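Local structure of putative phage capsid protein (Corynebacterium diphtheriae NCTC 13129, 2R9I) at residues Leu9-Arg13 against Thr53-Ile57. The protein is of unknown function but, as a putative phage capsid protein, probably contributes to a viral shell; this chain is its N-terminal domain. Residues are numbered along the deposited sequence.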
ATOM      1  N   LEU A   9       2.076  -3.873  -9.190  1.00 74.66           N
ATOM      2  CA  LEU A   9       2.169  -3.655  -7.758  1.00 72.28           C
ATOM      3  C   LEU A   9       2.271  -2.173  -7.426  1.00 70.69           C
ATOM      4  O   LEU A   9       1.696  -1.714  -6.450  1.00 70.38           O
ATOM      5  CB  LEU A   9       3.382  -4.376  -7.184  1.00 72.21           C
ATOM      6  CG  LEU A   9       3.215  -5.815  -6.702  1.00 71.79           C
ATOM      7  CD1 LEU A   9       4.484  -6.228  -6.010  1.00 70.17           C
ATOM      8  CD2 LEU A   9       2.033  -5.973  -5.745  1.00 69.52           C
ATOM      9  N   LEU A  10       3.003  -1.430  -8.245  1.00 68.80           N
ATOM     10  CA  LEU A  10       3.176  -0.014  -8.028  1.00 67.10           C
ATOM     11  C   LEU A  10       1.885   0.732  -8.339  1.00 66.06           C
ATOM     12  O   LEU A  10       1.507   1.633  -7.584  1.00 65.56           O
ATOM     13  CB  LEU A  10       4.354   0.523  -8.850  1.00 67.32           C
ATOM     14  CG  LEU A  10       5.751  -0.025  -8.481  1.00 67.81           C
ATOM     15  CD1 LEU A  10       6.803   0.209  -9.604  1.00 67.80           C
ATOM     16  CD2 LEU A  10       6.232   0.569  -7.168  1.00 67.97           C
ATOM     17  N   ALA A  11       1.197   0.350  -9.420  1.00 64.30           N
ATOM     18  CA  ALA A  11      -0.099   0.950  -9.729  1.00 63.75           C
ATOM     19  C   ALA A  11      -1.104   0.653  -8.604  1.00 63.75           C
ATOM     20  O   ALA A  11      -1.874   1.539  -8.174  1.00 63.42           O
ATOM     21  CB  ALA A  11      -0.632   0.466 -11.071  1.00 63.07           C
ATOM     22  N   HIS A  12      -1.074  -0.596  -8.139  1.00 63.50           N
ATOM     23  CA  HIS A  12      -1.958  -1.075  -7.084  1.00 63.25           C
ATOM     24  C   HIS A  12      -1.743  -0.285  -5.806  1.00 63.31           C
ATOM     25  O   HIS A  12      -2.713   0.180  -5.185  1.00 62.96           O
ATOM     26  CB  HIS A  12      -1.716  -2.561  -6.833  1.00 62.71           C
ATOM     27  CG  HIS A  12      -2.609  -3.146  -5.792  1.00 63.17           C
ATOM     28  ND1 HIS A  12      -3.968  -3.306  -5.977  1.00 63.96           N
ATOM     29  CD2 HIS A  12      -2.344  -3.602  -4.545  1.00 62.49           C
ATOM     30  CE1 HIS A  12      -4.497  -3.855  -4.897  1.00 62.48           C
ATOM     31  NE2 HIS A  12      -3.534  -4.041  -4.011  1.00 61.47           N
ATOM     32  N   ARG A  13      -0.479  -0.128  -5.419  1.00 63.36           N
ATOM     33  CA  ARG A  13      -0.135   0.677  -4.239  1.00 64.31           C
ATOM     34  C   ARG A  13      -0.687   2.095  -4.354  1.00 64.64           C
ATOM     35  O   ARG A  13      -1.292   2.616  -3.430  1.00 64.35           O
ATOM     36  CB  ARG A  13       1.383   0.750  -4.055  1.00 64.52           C
ATOM     37  CG  ARG A  13       1.808   1.106  -2.644  1.00 63.75           C
ATOM     38  CD  ARG A  13       2.092   2.591  -2.492  1.00 62.98           C
ATOM     39  NE  ARG A  13       2.668   2.825  -1.178  1.00 61.75           N
ATOM     40  CZ  ARG A  13       2.743   4.006  -0.573  1.00 63.29           C
ATOM     41  NH1 ARG A  13       3.281   4.057   0.639  1.00 62.72           N
ATOM     42  NH2 ARG A  13       2.290   5.131  -1.155  1.00 60.62           N
ATOM     43  N   THR A  53       1.406  -3.958   0.807  1.00 67.47           N
ATOM     44  CA  THR A  53       1.805  -3.890  -0.603  1.00 66.16           C
ATOM     45  C   THR A  53       3.189  -3.300  -0.702  1.00 66.60           C
ATOM     46  O   THR A  53       3.982  -3.687  -1.572  1.00 67.34           O
ATOM     47  CB  THR A  53       0.806  -3.033  -1.407  1.00 65.98           C
ATOM     48  OG1 THR A  53      -0.450  -3.711  -1.416  1.00 64.91           O
ATOM     49  CG2 THR A  53       1.264  -2.788  -2.860  1.00 63.75           C
ATOM     50  N   ASP A  54       3.487  -2.349   0.171  1.00 66.09           N
ATOM     51  CA  ASP A  54       4.824  -1.822   0.245  1.00 66.76           C
ATOM     52  C   ASP A  54       5.839  -2.928   0.499  1.00 67.12           C
ATOM     53  O   ASP A  54       6.916  -2.915  -0.081  1.00 66.13           O
ATOM     54  CB  ASP A  54       4.918  -0.759   1.320  1.00 66.52           C
ATOM     55  CG  ASP A  54       4.445   0.586   0.829  1.00 69.43           C
ATOM     56  OD1 ASP A  54       4.338   0.768  -0.420  1.00 70.98           O
ATOM     57  OD2 ASP A  54       4.178   1.470   1.686  1.00 71.74           O
ATOM     58  N   GLU A  55       5.491  -3.878   1.366  1.00 68.21           N
ATOM     59  CA  GLU A  55       6.362  -5.026   1.600  1.00 69.79           C
ATOM     60  C   GLU A  55       6.515  -5.881   0.351  1.00 69.65           C
ATOM     61  O   GLU A  55       7.627  -6.313   0.040  1.00 69.44           O
ATOM     62  CB  GLU A  55       5.857  -5.886   2.740  1.00 69.89           C
ATOM     63  CG  GLU A  55       5.935  -5.182   4.080  1.00 74.44           C
ATOM     64  CD  GLU A  55       5.190  -5.956   5.188  1.00 82.02           C
ATOM     65  OE1 GLU A  55       4.137  -6.621   4.906  1.00 85.36           O
ATOM     66  OE2 GLU A  55       5.666  -5.904   6.352  1.00 84.88           O
ATOM     67  N   ALA A  56       5.412  -6.121  -0.368  1.00 69.39           N
ATOM     68  CA  ALA A  56       5.485  -6.898  -1.603  1.00 68.79           C
ATOM     69  C   ALA A  56       6.453  -6.224  -2.598  1.00 69.24           C
ATOM     70  O   ALA A  56       7.247  -6.890  -3.271  1.00 68.84           O
ATOM     71  CB  ALA A  56       4.117  -7.060  -2.196  1.00 68.46           C
ATOM     72  N   ILE A  57       6.404  -4.894  -2.657  1.00 69.43           N
ATOM     73  CA  ILE A  57       7.249  -4.122  -3.560  1.00 69.50           C
ATOM     74  C   ILE A  57       8.717  -4.224  -3.155  1.00 70.39           C
ATOM     75  O   ILE A  57       9.598  -4.393  -4.010  1.00 71.16           O
ATOM     76  CB  ILE A  57       6.788  -2.660  -3.603  1.00 69.06           C
ATOM     77  CG1 ILE A  57       5.478  -2.564  -4.382  1.00 68.68           C
ATOM     78  CG2 ILE A  57       7.834  -1.753  -4.223  1.00 68.76           C
ATOM     79  CD1 ILE A  57       4.824  -1.240  -4.264  1.00 67.12           C
TER
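I57 reaches across to helix 6-26 and lies against one turn of it, between L9, L10 and R13: its CD1 sits 3.8 Å from L9 O, 3.7 Å from L10 CD2 and 4.0 Å from R13 CB. A long, branched apolar side chain suits this place, since its extended gamma branch brings CD1 into the gap between axes 9.8 Å apart. L9 answers from the facing helix, its CB 3.9 Å from I57 CG1 and its CD1 3.9 Å from A56 CB, where the small alanine lets the leucine methyl come close. The two segments run nearly antiparallel, their N-to-C directions 159° apart, joining the arms of a helical hairpin whose chain turns back between helix 6-26 and the longer helix 33-71. One turn along, the register pairs R13 with T53. T53 is short enough to lie buried there, pressing CG2 to 3.7 Å from R13 CB while its OG1 is hydrogen-bonded to the backbone oxygen of E49. At the margin, R13 and D54 form a bidentate salt bridge, R13 NE donating to D54 OD1 at 2.8 Å and R13 NH1 to D54 OD2 at 2.9 Å. Arginine fits because its aliphatic base packs on I57 and T53 while its guanidinium meets the carboxylate edge-on.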